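Local coordinates for protein putative beta-glucosidase (Bifidobacterium adolescentis, PDB 5WAB) that hydrolyses beta-glucosidic linkages as a glycoside hydrolase family 3 beta-glucosidase, and may also release terminal alpha-L-arabinopyranosyl groups from ginsenosides, at residues V240-N244 / G267-P271; F299-D305 / P356-T360; A398-V404 / V437-N441; N503-S507 / R529-T533; A563-H567 / D623-F627. All coordinates share one frame. Residue numbers count along the deposited sequence, not the author numbering.

In the fold
Followed from the N terminus, the five contacts lie in series, each closing its own loop before the next opens; none nest or cross. Contact 1 closes a helical loop in the TIM-barrel-related N-terminal domain. Contact 2 starts on helix 301-313, which also packs on helix 83-99, and reaches the loop before helix 362-368. Contact 3 ties together helix ends and a strand of the C-terminal domain's alpha/beta sheet; it lies across the chain's centre from contact 1, their centres about 69 Å apart. Contact 4 joins a loop to helix 528-531. Contact 5 packs the start of strand 566-574 on the turn after strand 615-622, in the fibronectin type III-like part, its nearest atoms about 9 Å from contact 4.

Contact 1 of 5, residues V240-N244 / G267-P271; sequences VASLN and GRIQP
Residues 240-244 form part of helix 239-245, with Asn244 N donating to Val240 O at 3.0 Å, and present Val240, Leu243 and Asn244 toward 267-271, an irregular linker between helices 257-265 and 271-292. The closest CA atoms are those of Asn244 and Ile269, 6.7 Å apart. The segment begins at Gly267 with a positive phi (85/10). Arg268 (-81/-22) follows; its carbonyl O accepts from Asn244 ND2 at 3.0 Å, the N-H...O angle being 160°. Its side chain runs past Val240, with NH1 4.0 Å from Val240 CG2, while NE forms a salt bridge with Asp266. Ile269 is extended (-124/123) and in the mt rotamer, so that its side chain reaches two positions on the helix: CG1 lies 3.7 Å from Val240 CG1, and CD1 lies 3.5 Å from Leu243 CD2. This is helix-to-linker packing in the N-terminal, TIM-barrel-related domain of the family 3 enzymes, an apolar seam with a polar edge; Leu274 of helix 271-292 touches both Leu243 and Ile269. Gln270 (-65/139) occupies the N-cap position of that helix. Its backbone N donates to a water at 3.0 Å, and the water donates to Asn244 OD1 at 2.8 Å, so that, with chi1 at -78°, both polar atoms of the Asn244 amide are engaged. Pro271 (-55/-32) then opens helix 271-292.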
# COMPACT_ATOMS: atom_id res chain seq x y z
N VAL A 240 13.99 -28.53 4.32
CA VAL A 240 13.64 -29.01 5.65
C VAL A 240 13.50 -27.84 6.62
O VAL A 240 12.53 -27.77 7.39
CB VAL A 240 14.68 -30.03 6.14
CG1 VAL A 240 14.32 -30.54 7.53
CG2 VAL A 240 14.78 -31.18 5.17
N ALA A 241 14.44 -26.89 6.57
CA ALA A 241 14.39 -25.76 7.50
C ALA A 241 13.14 -24.92 7.27
O ALA A 241 12.50 -24.48 8.24
CB ALA A 241 15.65 -24.92 7.36
N SER A 242 12.78 -24.68 6.01
CA SER A 242 11.60 -23.87 5.72
C SER A 242 10.33 -24.55 6.23
O SER A 242 9.47 -23.90 6.82
CB SER A 242 11.49 -23.60 4.22
OG SER A 242 12.57 -22.80 3.77
N LEU A 243 10.20 -25.86 5.99
CA LEU A 243 9.01 -26.56 6.45
C LEU A 243 8.89 -26.51 7.97
O LEU A 243 7.80 -26.29 8.51
CB LEU A 243 9.03 -28.01 5.98
CG LEU A 243 7.66 -28.69 6.13
CD1 LEU A 243 6.85 -28.53 4.85
CD2 LEU A 243 7.80 -30.14 6.53
N ASN A 244 10.01 -26.70 8.68
CA ASN A 244 9.98 -26.64 10.13
C ASN A 244 9.68 -25.23 10.63
O ASN A 244 9.11 -25.07 11.71
CB ASN A 244 11.31 -27.13 10.71
CG ASN A 244 11.42 -28.65 10.70
OD1 ASN A 244 10.41 -29.36 10.72
ND2 ASN A 244 12.65 -29.16 10.66
N GLY A 267 13.66 -38.24 11.46
CA GLY A 267 13.46 -37.41 12.64
C GLY A 267 13.84 -35.95 12.52
O GLY A 267 13.84 -35.26 13.55
N ARG A 268 14.15 -35.45 11.33
CA ARG A 268 14.40 -34.02 11.18
C ARG A 268 13.11 -33.22 11.06
O ARG A 268 13.12 -32.01 11.32
CB ARG A 268 15.29 -33.75 9.97
CG ARG A 268 16.75 -34.05 10.22
CD ARG A 268 17.53 -33.84 8.95
NE ARG A 268 17.22 -34.87 7.97
CZ ARG A 268 17.39 -34.72 6.66
NH1 ARG A 268 17.83 -33.57 6.18
NH2 ARG A 268 17.08 -35.70 5.83
N ILE A 269 12.01 -33.86 10.65
CA ILE A 269 10.69 -33.25 10.62
C ILE A 269 9.77 -34.13 11.45
O ILE A 269 9.65 -35.33 11.18
CB ILE A 269 10.16 -33.11 9.19
CG1 ILE A 269 11.09 -32.23 8.34
CG2 ILE A 269 8.76 -32.54 9.20
CD1 ILE A 269 10.68 -32.15 6.90
N GLN A 270 9.14 -33.54 12.47
CA GLN A 270 8.15 -34.28 13.24
C GLN A 270 6.96 -34.62 12.35
O GLN A 270 6.54 -33.79 11.53
CB GLN A 270 7.69 -33.49 14.47
CG GLN A 270 8.80 -33.10 15.42
CD GLN A 270 9.45 -34.29 16.09
OE1 GLN A 270 8.78 -35.11 16.71
NE2 GLN A 270 10.77 -34.40 15.95
N PRO A 271 6.41 -35.83 12.46
CA PRO A 271 5.22 -36.18 11.66
C PRO A 271 4.07 -35.22 11.84
O PRO A 271 3.30 -35.00 10.89
CB PRO A 271 4.86 -37.58 12.18
CG PRO A 271 6.17 -38.14 12.65
CD PRO A 271 6.92 -36.97 13.23
O HOH W 1 9.11 -30.56 12.89

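Contact 2 of 5, residues F299-D305 / P356-T360; sequences FDVDAHD and PTKMT
Helix 301-313 begins in residues 299-305: Phe299 and Asp300 are extended, Asp300 is the N-cap, and its OD1 accepts from Ala303 N at 3.2 Å. Opposite, 356-360 is a loop in which Thr357 has helical angles (-64/-42) and Lys358 to Thr360 are extended. The CA atoms pair Val301 with Thr357 at 7.1 Å and Asp305 with Lys358 at 7.7 Å. Val301 (chi1 t) places CG1 3.8 Å from Thr357 CB and 3.7 Å from Lys358 CE. Thr357 CG2 meets the edge of the Phe299 ring, 4.4 Å from CZ. Lys358 (ptpt) lays its chain along the helix, CD 3.2 Å from Asp305 OD2, and brings NZ to Asp302 (chi1 m) in a salt bridge whose modelled separation is implausibly short, leaving its details uncertain. Gln474 NE2 donates to both Asp305 OD1 and Thr357 OG1. Val301 packed on Thr357 and the lysine methylenes, with Gln474 bridging Asp305 and Thr357, implies a surface junction of mixed apolar and polar character between helix 301-313 and the loop before helix 362-368.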
# COMPACT_ATOMS: atom_id res chain seq x y z
N PHE A 299 -16.85 -12.87 -16.92
CA PHE A 299 -17.05 -11.65 -16.15
C PHE A 299 -17.46 -10.50 -17.07
O PHE A 299 -17.12 -10.47 -18.26
CB PHE A 299 -15.79 -11.28 -15.36
CG PHE A 299 -14.61 -10.85 -16.22
CD1 PHE A 299 -14.45 -9.52 -16.60
CD2 PHE A 299 -13.64 -11.76 -16.59
CE1 PHE A 299 -13.36 -9.13 -17.36
CE2 PHE A 299 -12.55 -11.38 -17.35
CZ PHE A 299 -12.41 -10.06 -17.74
N ASP A 300 -18.21 -9.56 -16.50
CA ASP A 300 -18.67 -8.39 -17.25
C ASP A 300 -17.49 -7.44 -17.47
O ASP A 300 -17.00 -6.81 -16.52
CB ASP A 300 -19.79 -7.70 -16.48
CG ASP A 300 -20.55 -6.69 -17.32
OD1 ASP A 300 -19.97 -6.15 -18.29
OD2 ASP A 300 -21.74 -6.44 -17.01
N VAL A 301 -17.02 -7.36 -18.71
CA VAL A 301 -15.85 -6.53 -19.02
C VAL A 301 -16.16 -5.06 -18.74
O VAL A 301 -15.35 -4.35 -18.12
CB VAL A 301 -15.40 -6.75 -20.47
CG1 VAL A 301 -14.41 -5.67 -20.88
CG2 VAL A 301 -14.80 -8.13 -20.65
N ASP A 302 -17.31 -4.58 -19.20
CA ASP A 302 -17.64 -3.17 -19.03
C ASP A 302 -17.89 -2.84 -17.57
O ASP A 302 -17.52 -1.75 -17.11
CB ASP A 302 -18.87 -2.80 -19.87
CG ASP A 302 -18.58 -2.80 -21.36
OD1 ASP A 302 -17.41 -2.58 -21.74
OD2 ASP A 302 -19.53 -3.02 -22.15
N ALA A 303 -18.52 -3.75 -16.82
CA ALA A 303 -18.75 -3.49 -15.40
C ALA A 303 -17.44 -3.39 -14.64
O ALA A 303 -17.28 -2.52 -13.77
CB ALA A 303 -19.63 -4.58 -14.80
N HIS A 304 -16.48 -4.28 -14.94
CA HIS A 304 -15.19 -4.22 -14.27
C HIS A 304 -14.40 -2.99 -14.69
O HIS A 304 -13.69 -2.40 -13.87
CB HIS A 304 -14.39 -5.49 -14.56
CG HIS A 304 -14.93 -6.72 -13.89
ND1 HIS A 304 -14.24 -7.91 -13.86
CD2 HIS A 304 -16.09 -6.94 -13.23
CE1 HIS A 304 -14.95 -8.82 -13.21
NE2 HIS A 304 -16.07 -8.26 -12.82
N ASP A 305 -14.53 -2.59 -15.95
CA ASP A 305 -13.85 -1.38 -16.42
C ASP A 305 -14.39 -0.14 -15.74
O ASP A 305 -13.66 0.84 -15.56
CB ASP A 305 -13.98 -1.26 -17.94
CG ASP A 305 -13.26 -0.05 -18.48
OD1 ASP A 305 -12.05 0.08 -18.24
OD2 ASP A 305 -13.91 0.77 -19.15
N PRO A 356 -4.63 -4.97 -20.91
CA PRO A 356 -5.95 -4.51 -20.49
C PRO A 356 -7.04 -4.95 -21.45
O PRO A 356 -6.81 -5.16 -22.65
CB PRO A 356 -5.81 -2.98 -20.49
CG PRO A 356 -4.68 -2.68 -21.41
CD PRO A 356 -3.80 -3.90 -21.49
N THR A 357 -8.25 -5.12 -20.90
CA THR A 357 -9.40 -5.39 -21.75
C THR A 357 -9.68 -4.21 -22.67
O THR A 357 -9.99 -4.39 -23.85
CB THR A 357 -10.63 -5.70 -20.89
OG1 THR A 357 -10.89 -4.60 -20.01
CG2 THR A 357 -10.39 -6.95 -20.06
N LYS A 358 -9.58 -2.99 -22.13
CA LYS A 358 -9.73 -1.79 -22.93
C LYS A 358 -8.89 -0.69 -22.29
O LYS A 358 -8.86 -0.56 -21.06
CB LYS A 358 -11.20 -1.36 -23.03
CG LYS A 358 -11.86 -1.01 -21.70
CD LYS A 358 -13.36 -0.88 -21.85
CE LYS A 358 -13.99 -2.22 -22.17
NZ LYS A 358 -15.42 -2.09 -22.55
N MET A 359 -8.20 0.09 -23.12
CA MET A 359 -7.46 1.23 -22.61
C MET A 359 -7.59 2.36 -23.62
O MET A 359 -7.32 2.17 -24.81
CB MET A 359 -5.99 0.88 -22.36
CG MET A 359 -5.22 1.94 -21.60
SD MET A 359 -4.37 3.12 -22.66
CE MET A 359 -3.29 2.03 -23.59
N THR A 360 -7.98 3.54 -23.14
CA THR A 360 -8.11 4.73 -23.98
C THR A 360 -7.29 5.85 -23.37
O THR A 360 -7.50 6.23 -22.21
CB THR A 360 -9.58 5.16 -24.12
OG1 THR A 360 -10.33 4.11 -24.74
CG2 THR A 360 -9.70 6.43 -24.95

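Contact 3 of 5, residues A398-V404 / V437-N441; sequences AKNADVV and VAAEN
Asn441 ND2 donates to two backbone carbonyls of the facing turn: Ala398 O at a very short 2.4 Å (N-H...O 167°) and Ala401 O at 3.1 Å (136°). With chi1 at -164° (t) the carboxamide projects into the turn that links helix 388-399 to strand 403-409, while its OD1 accepts from Asn443 N. The turn brings both carbonyls within reach of ND2: Ala398 has a positive phi (72/-30), Asn400 lies between the helical and extended regions (-110/73), Ala401 is extended (-169/148), and Asp402 (-71/-51) precedes the strand. The other segment leaves helix 428-438, with both Glu440 N and Asn441 N donating to Val437 O at 3.0 Å, before Asn441 extends (-156/116). CA atoms come closest between Lys399 and Glu440, at 5.8 Å. There the fully extended Lys399 (tttt) runs beside Glu440, CG to CG 3.6 Å, but Lys399 NZ and Glu440 OE2 stay 4.5 Å apart, beyond a salt bridge. Inward, Val437 CG1 lies 4.3 Å from Ala398 CB and 4.4 Å from Val404 CG1, loose apolar packing continued by Ile337 and Ile444 of the neighbouring strands. Strand 403-409, helix 428-438 and strand 444-449 make a beta-alpha-beta unit, and the asparagine sits at the return from its helix, fixing the entry to one parallel strand beside the entry to the next in the alpha/beta C-terminal domain.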
# COMPACT_ATOMS: atom_id res chain seq x y z
N ALA A 398 0.07 25.93 -27.02
CA ALA A 398 -0.06 26.56 -25.70
C ALA A 398 0.16 28.06 -25.80
O ALA A 398 -0.41 28.83 -25.01
CB ALA A 398 0.90 25.94 -24.68
N LYS A 399 0.98 28.51 -26.75
CA LYS A 399 1.04 29.93 -27.02
C LYS A 399 -0.30 30.39 -27.58
O LYS A 399 -0.72 31.52 -27.34
CB LYS A 399 2.18 30.25 -27.99
CG LYS A 399 2.38 31.73 -28.27
CD LYS A 399 3.60 31.96 -29.16
CE LYS A 399 3.82 33.44 -29.41
NZ LYS A 399 5.07 33.69 -30.19
N ASN A 400 -0.97 29.49 -28.28
CA ASN A 400 -2.32 29.68 -28.79
C ASN A 400 -3.26 28.78 -27.99
O ASN A 400 -3.74 27.76 -28.50
CB ASN A 400 -2.36 29.35 -30.28
CG ASN A 400 -1.19 29.95 -31.06
OD1 ASN A 400 -0.79 31.09 -30.82
ND2 ASN A 400 -0.63 29.16 -31.97
N ALA A 401 -3.52 29.15 -26.74
CA ALA A 401 -4.38 28.29 -25.93
C ALA A 401 -4.78 28.99 -24.63
O ALA A 401 -4.00 29.76 -24.06
CB ALA A 401 -3.71 26.96 -25.60
N ASP A 402 -5.99 28.67 -24.17
CA ASP A 402 -6.45 29.16 -22.88
C ASP A 402 -5.70 28.47 -21.75
O ASP A 402 -5.14 29.13 -20.86
CB ASP A 402 -7.95 28.93 -22.73
CG ASP A 402 -8.77 29.77 -23.68
OD1 ASP A 402 -8.33 30.88 -24.06
OD2 ASP A 402 -9.88 29.32 -24.05
N VAL A 403 -5.66 27.14 -21.77
CA VAL A 403 -5.01 26.34 -20.74
C VAL A 403 -4.16 25.29 -21.42
O VAL A 403 -4.55 24.73 -22.46
CB VAL A 403 -6.04 25.68 -19.79
CG1 VAL A 403 -5.34 24.98 -18.64
CG2 VAL A 403 -7.04 26.70 -19.27
N VAL A 404 -2.98 25.02 -20.86
CA VAL A 404 -2.10 23.97 -21.35
C VAL A 404 -2.07 22.87 -20.30
O VAL A 404 -1.72 23.12 -19.14
CB VAL A 404 -0.69 24.50 -21.69
CG1 VAL A 404 -0.17 25.38 -20.59
CG2 VAL A 404 0.26 23.34 -21.95
N VAL A 437 7.78 26.42 -21.85
CA VAL A 437 6.36 26.67 -22.06
C VAL A 437 5.87 27.79 -21.14
O VAL A 437 5.09 28.65 -21.55
CB VAL A 437 5.56 25.37 -21.88
CG1 VAL A 437 4.06 25.66 -21.83
CG2 VAL A 437 5.88 24.39 -23.01
N ALA A 438 6.34 27.80 -19.89
CA ALA A 438 5.89 28.80 -18.93
C ALA A 438 6.26 30.22 -19.34
O ALA A 438 5.60 31.17 -18.91
CB ALA A 438 6.46 28.50 -17.54
N ALA A 439 7.29 30.38 -20.17
CA ALA A 439 7.68 31.70 -20.63
C ALA A 439 6.65 32.30 -21.58
O ALA A 439 6.59 33.52 -21.73
CB ALA A 439 9.04 31.65 -21.32
N GLU A 440 5.84 31.46 -22.25
CA GLU A 440 4.84 31.94 -23.18
C GLU A 440 3.41 31.76 -22.69
O GLU A 440 2.50 32.38 -23.25
CB GLU A 440 4.99 31.25 -24.54
CG GLU A 440 4.91 32.22 -25.71
CD GLU A 440 6.06 33.20 -25.74
OE1 GLU A 440 7.22 32.76 -25.65
OE2 GLU A 440 5.80 34.42 -25.83
N ASN A 441 3.18 30.93 -21.67
CA ASN A 441 1.83 30.72 -21.16
C ASN A 441 1.94 30.25 -19.72
O ASN A 441 2.47 29.16 -19.46
CB ASN A 441 1.08 29.69 -22.02
CG ASN A 441 -0.42 29.71 -21.77
OD1 ASN A 441 -0.88 30.06 -20.69
ND2 ASN A 441 -1.19 29.32 -22.78

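Contact 4 of 5, residues N503-S507 / R529-T533; sequences NDDPS and RYYDT
Tyr531, Pro506 and Tyr530 bury most of this surface, where the loop 503-507 meets helix 528-531; the nearest CA atoms are those of Pro506 and Tyr530, 7.2 Å apart. Tyr530 (chi1 t) offers a ring face to Pro506: Pro506 CB stands 4.0 Å from the centroid of the Tyr530 ring and 14° off its normal, a CH-pi contact, and Pro506 CG reaches Tyr530 CG at 3.6 Å. Tyr531 (chi1 m) reaches to Asp504 and Asp505, its OH 3.5 Å from Asp505 CA and its CE1 3.9 Å from Asp504 CB. Asp504 O lies 3.8 Å from both Tyr530 CE2 and Tyr531 CE1. The loop leaves a 3-10 turn at 503-504 and is shaped by an Asx turn, Asp505 OD1 accepting from Ser507 N at 2.9 Å and from Ser507 OG at 2.7 Å. Ser507 OG also binds Asn115, and Arg529 forms salt bridges with Asp128 and Glu601. Proline on aromatic face, with the Asp505 carboxylate turned to Ser507 of its own loop, implies that shape and dispersion hold this join in the C-terminal domain.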
# COMPACT_ATOMS: atom_id res chain seq x y z
N ASN A 503 17.53 13.57 0.98
CA ASN A 503 18.47 13.59 2.09
C ASN A 503 17.84 14.06 3.40
O ASN A 503 18.53 14.11 4.42
CB ASN A 503 19.67 14.47 1.75
CG ASN A 503 20.56 13.84 0.70
OD1 ASN A 503 20.44 12.65 0.41
ND2 ASN A 503 21.44 14.63 0.12
N ASP A 504 16.56 14.43 3.39
CA ASP A 504 15.85 14.70 4.63
C ASP A 504 15.32 13.42 5.27
O ASP A 504 15.07 13.41 6.48
CB ASP A 504 14.70 15.68 4.39
CG ASP A 504 15.17 17.02 3.85
OD1 ASP A 504 16.34 17.40 4.12
OD2 ASP A 504 14.38 17.69 3.15
N ASP A 505 15.14 12.36 4.48
CA ASP A 505 14.60 11.11 4.99
C ASP A 505 15.56 10.48 5.99
O ASP A 505 16.74 10.29 5.68
CB ASP A 505 14.34 10.13 3.84
CG ASP A 505 13.44 8.97 4.23
OD1 ASP A 505 13.75 8.29 5.23
OD2 ASP A 505 12.44 8.74 3.52
N PRO A 506 15.09 10.13 7.19
CA PRO A 506 16.01 9.59 8.21
C PRO A 506 16.57 8.22 7.86
O PRO A 506 17.48 7.76 8.56
CB PRO A 506 15.13 9.53 9.47
CG PRO A 506 13.76 9.37 8.94
CD PRO A 506 13.70 10.18 7.67
N SER A 507 16.05 7.57 6.82
CA SER A 507 16.55 6.28 6.37
C SER A 507 17.66 6.39 5.33
O SER A 507 18.36 5.40 5.08
CB SER A 507 15.41 5.46 5.76
OG SER A 507 15.00 6.05 4.53
N ARG A 529 6.41 10.27 10.58
CA ARG A 529 6.70 10.05 12.00
C ARG A 529 7.98 10.78 12.41
O ARG A 529 8.08 11.26 13.54
CB ARG A 529 6.83 8.56 12.28
CG ARG A 529 5.51 7.84 12.33
CD ARG A 529 5.70 6.32 12.38
NE ARG A 529 4.49 5.65 12.84
CZ ARG A 529 3.43 5.41 12.08
NH1 ARG A 529 3.41 5.80 10.81
NH2 ARG A 529 2.38 4.79 12.59
N TYR A 530 8.95 10.87 11.50
CA TYR A 530 10.15 11.64 11.79
C TYR A 530 9.94 13.13 11.51
O TYR A 530 10.33 13.98 12.31
CB TYR A 530 11.33 11.12 10.95
CG TYR A 530 12.54 12.02 11.01
CD1 TYR A 530 13.41 11.96 12.08
CD2 TYR A 530 12.79 12.94 10.00
CE1 TYR A 530 14.52 12.78 12.15
CE2 TYR A 530 13.89 13.78 10.07
CZ TYR A 530 14.75 13.69 11.14
OH TYR A 530 15.85 14.52 11.20
N TYR A 531 9.32 13.45 10.36
CA TYR A 531 9.18 14.85 9.96
C TYR A 531 8.37 15.64 10.97
O TYR A 531 8.74 16.75 11.36
CB TYR A 531 8.53 14.93 8.58
CG TYR A 531 9.38 14.39 7.44
CD1 TYR A 531 10.67 14.87 7.21
CD2 TYR A 531 8.89 13.39 6.61
CE1 TYR A 531 11.43 14.36 6.16
CE2 TYR A 531 9.64 12.88 5.58
CZ TYR A 531 10.91 13.37 5.36
OH TYR A 531 11.64 12.84 4.32
N ASP A 532 7.25 15.07 11.43
CA ASP A 532 6.37 15.80 12.34
C ASP A 532 6.92 15.87 13.75
O ASP A 532 6.45 16.70 14.54
CB ASP A 532 4.98 15.15 12.33
CG ASP A 532 4.34 15.14 10.95
OD1 ASP A 532 4.90 15.75 10.01
OD2 ASP A 532 3.27 14.51 10.79
N THR A 533 7.88 15.03 14.10
CA THR A 533 8.46 15.04 15.44
C THR A 533 9.61 16.03 15.57
O THR A 533 9.77 16.63 16.64
CB THR A 533 8.93 13.64 15.80
OG1 THR A 533 7.85 12.72 15.61
CG2 THR A 533 9.40 13.58 17.25

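Contact 5 of 5, residues A563-H567 / D623-F627; sequences ANTAH and DERAF
The segment opens with Ala563 (-59/-37) and becomes strand 566-574; across from it, 623-627 is a turn after strand 615-622, with a 3-10 segment at 624-626 in which Ala626 N donates to Asp623 O at 3.0 Å and Phe627 N to Glu624 O at 3.1 Å. Asn564 (-144/38, chi1 m) comes next. Its carbonyl O rests over the turn, 3.5 Å from Glu624 CA in a CA-H...O contact, 3.4 Å from Glu624 CG and 4.0 Å from Phe627 CD2. Asn564 ND2 donates to Gly665 O and to a water (2.9 Å), which donates to Glu624 OE2 at 2.8 Å. Thr565 is extended (-136/156), its CA 5.1 Å from that of Asp623, the closest pair. With chi1 at 58° (p), CG2 packs 3.8 Å from Glu624 CG and 4.0 Å from Asp623 CA, while OG1 is hydrogen-bonded to Thr561. Ala566 enters the strand, its CB 4.1 Å from Phe627 CZ; Phe627 (chi1 m) also meets Tyr644 edge-to-face and touches Leu622 and Leu663. In this fibronectin type III-like beta-sandwich, the join is therefore apolar where Ala566 meets Phe627 and Thr565 meets Glu624 CG, with a CA-H...O contact and a water bridge adding polar links to Glu624.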
# COMPACT_ATOMS: atom_id res chain seq x y z
N ALA A 563 -10.98 2.24 30.72
CA ALA A 563 -9.72 2.54 31.40
C ALA A 563 -8.69 3.09 30.43
O ALA A 563 -7.90 3.97 30.79
CB ALA A 563 -9.19 1.29 32.10
N ASN A 564 -8.66 2.59 29.19
CA ASN A 564 -7.66 3.00 28.21
C ASN A 564 -8.25 3.06 26.81
O ASN A 564 -7.59 2.71 25.82
CB ASN A 564 -6.45 2.07 28.23
CG ASN A 564 -5.73 2.07 29.56
OD1 ASN A 564 -5.07 3.04 29.91
ND2 ASN A 564 -5.87 0.98 30.31
N THR A 565 -9.50 3.51 26.69
CA THR A 565 -10.13 3.67 25.38
C THR A 565 -10.87 5.00 25.33
O THR A 565 -11.31 5.53 26.36
CB THR A 565 -11.10 2.54 25.04
OG1 THR A 565 -12.13 2.46 26.04
CG2 THR A 565 -10.36 1.21 24.93
N ALA A 566 -11.04 5.50 24.11
CA ALA A 566 -11.72 6.77 23.89
C ALA A 566 -12.57 6.66 22.64
O ALA A 566 -12.46 5.71 21.86
CB ALA A 566 -10.72 7.92 23.78
N HIS A 567 -13.43 7.66 22.45
CA HIS A 567 -14.34 7.69 21.32
C HIS A 567 -14.40 9.10 20.77
O HIS A 567 -14.53 10.06 21.53
CB HIS A 567 -15.74 7.21 21.72
CG HIS A 567 -16.72 7.20 20.59
ND1 HIS A 567 -17.71 8.15 20.46
CD2 HIS A 567 -16.86 6.37 19.53
CE1 HIS A 567 -18.42 7.90 19.38
NE2 HIS A 567 -17.92 6.82 18.79
N ASP A 623 -9.27 2.18 20.18
CA ASP A 623 -9.06 1.11 21.14
C ASP A 623 -7.74 1.33 21.88
O ASP A 623 -7.04 2.33 21.68
CB ASP A 623 -9.08 -0.25 20.44
CG ASP A 623 -8.03 -0.38 19.34
OD1 ASP A 623 -7.10 0.45 19.27
OD2 ASP A 623 -8.13 -1.32 18.54
N GLU A 624 -7.38 0.37 22.73
CA GLU A 624 -6.15 0.49 23.50
C GLU A 624 -4.92 0.56 22.59
O GLU A 624 -3.93 1.21 22.94
CB GLU A 624 -6.03 -0.66 24.49
CG GLU A 624 -7.13 -0.66 25.54
CD GLU A 624 -6.94 -1.76 26.57
OE1 GLU A 624 -6.02 -2.59 26.39
OE2 GLU A 624 -7.71 -1.80 27.55
N ARG A 625 -4.95 -0.13 21.45
CA ARG A 625 -3.83 -0.09 20.52
C ARG A 625 -3.64 1.28 19.87
O ARG A 625 -2.55 1.56 19.35
CB ARG A 625 -4.01 -1.16 19.44
CG ARG A 625 -3.64 -2.57 19.89
CD ARG A 625 -2.13 -2.75 20.01
NE ARG A 625 -1.47 -2.54 18.72
CZ ARG A 625 -1.29 -3.49 17.80
NH1 ARG A 625 -1.72 -4.73 18.03
NH2 ARG A 625 -0.69 -3.19 16.66
N ALA A 626 -4.65 2.15 19.90
CA ALA A 626 -4.46 3.51 19.40
C ALA A 626 -3.56 4.33 20.30
O ALA A 626 -3.08 5.39 19.88
CB ALA A 626 -5.81 4.21 19.24
N PHE A 627 -3.33 3.88 21.54
CA PHE A 627 -2.53 4.60 22.52
C PHE A 627 -1.33 3.81 23.00
O PHE A 627 -0.64 4.25 23.93
CB PHE A 627 -3.39 5.00 23.72
CG PHE A 627 -4.61 5.79 23.36
CD1 PHE A 627 -4.54 7.16 23.16
CD2 PHE A 627 -5.84 5.16 23.22
CE1 PHE A 627 -5.66 7.89 22.83
CE2 PHE A 627 -6.97 5.89 22.89
CZ PHE A 627 -6.87 7.25 22.69
O HOH W 2 -6.87 -1.77 30.22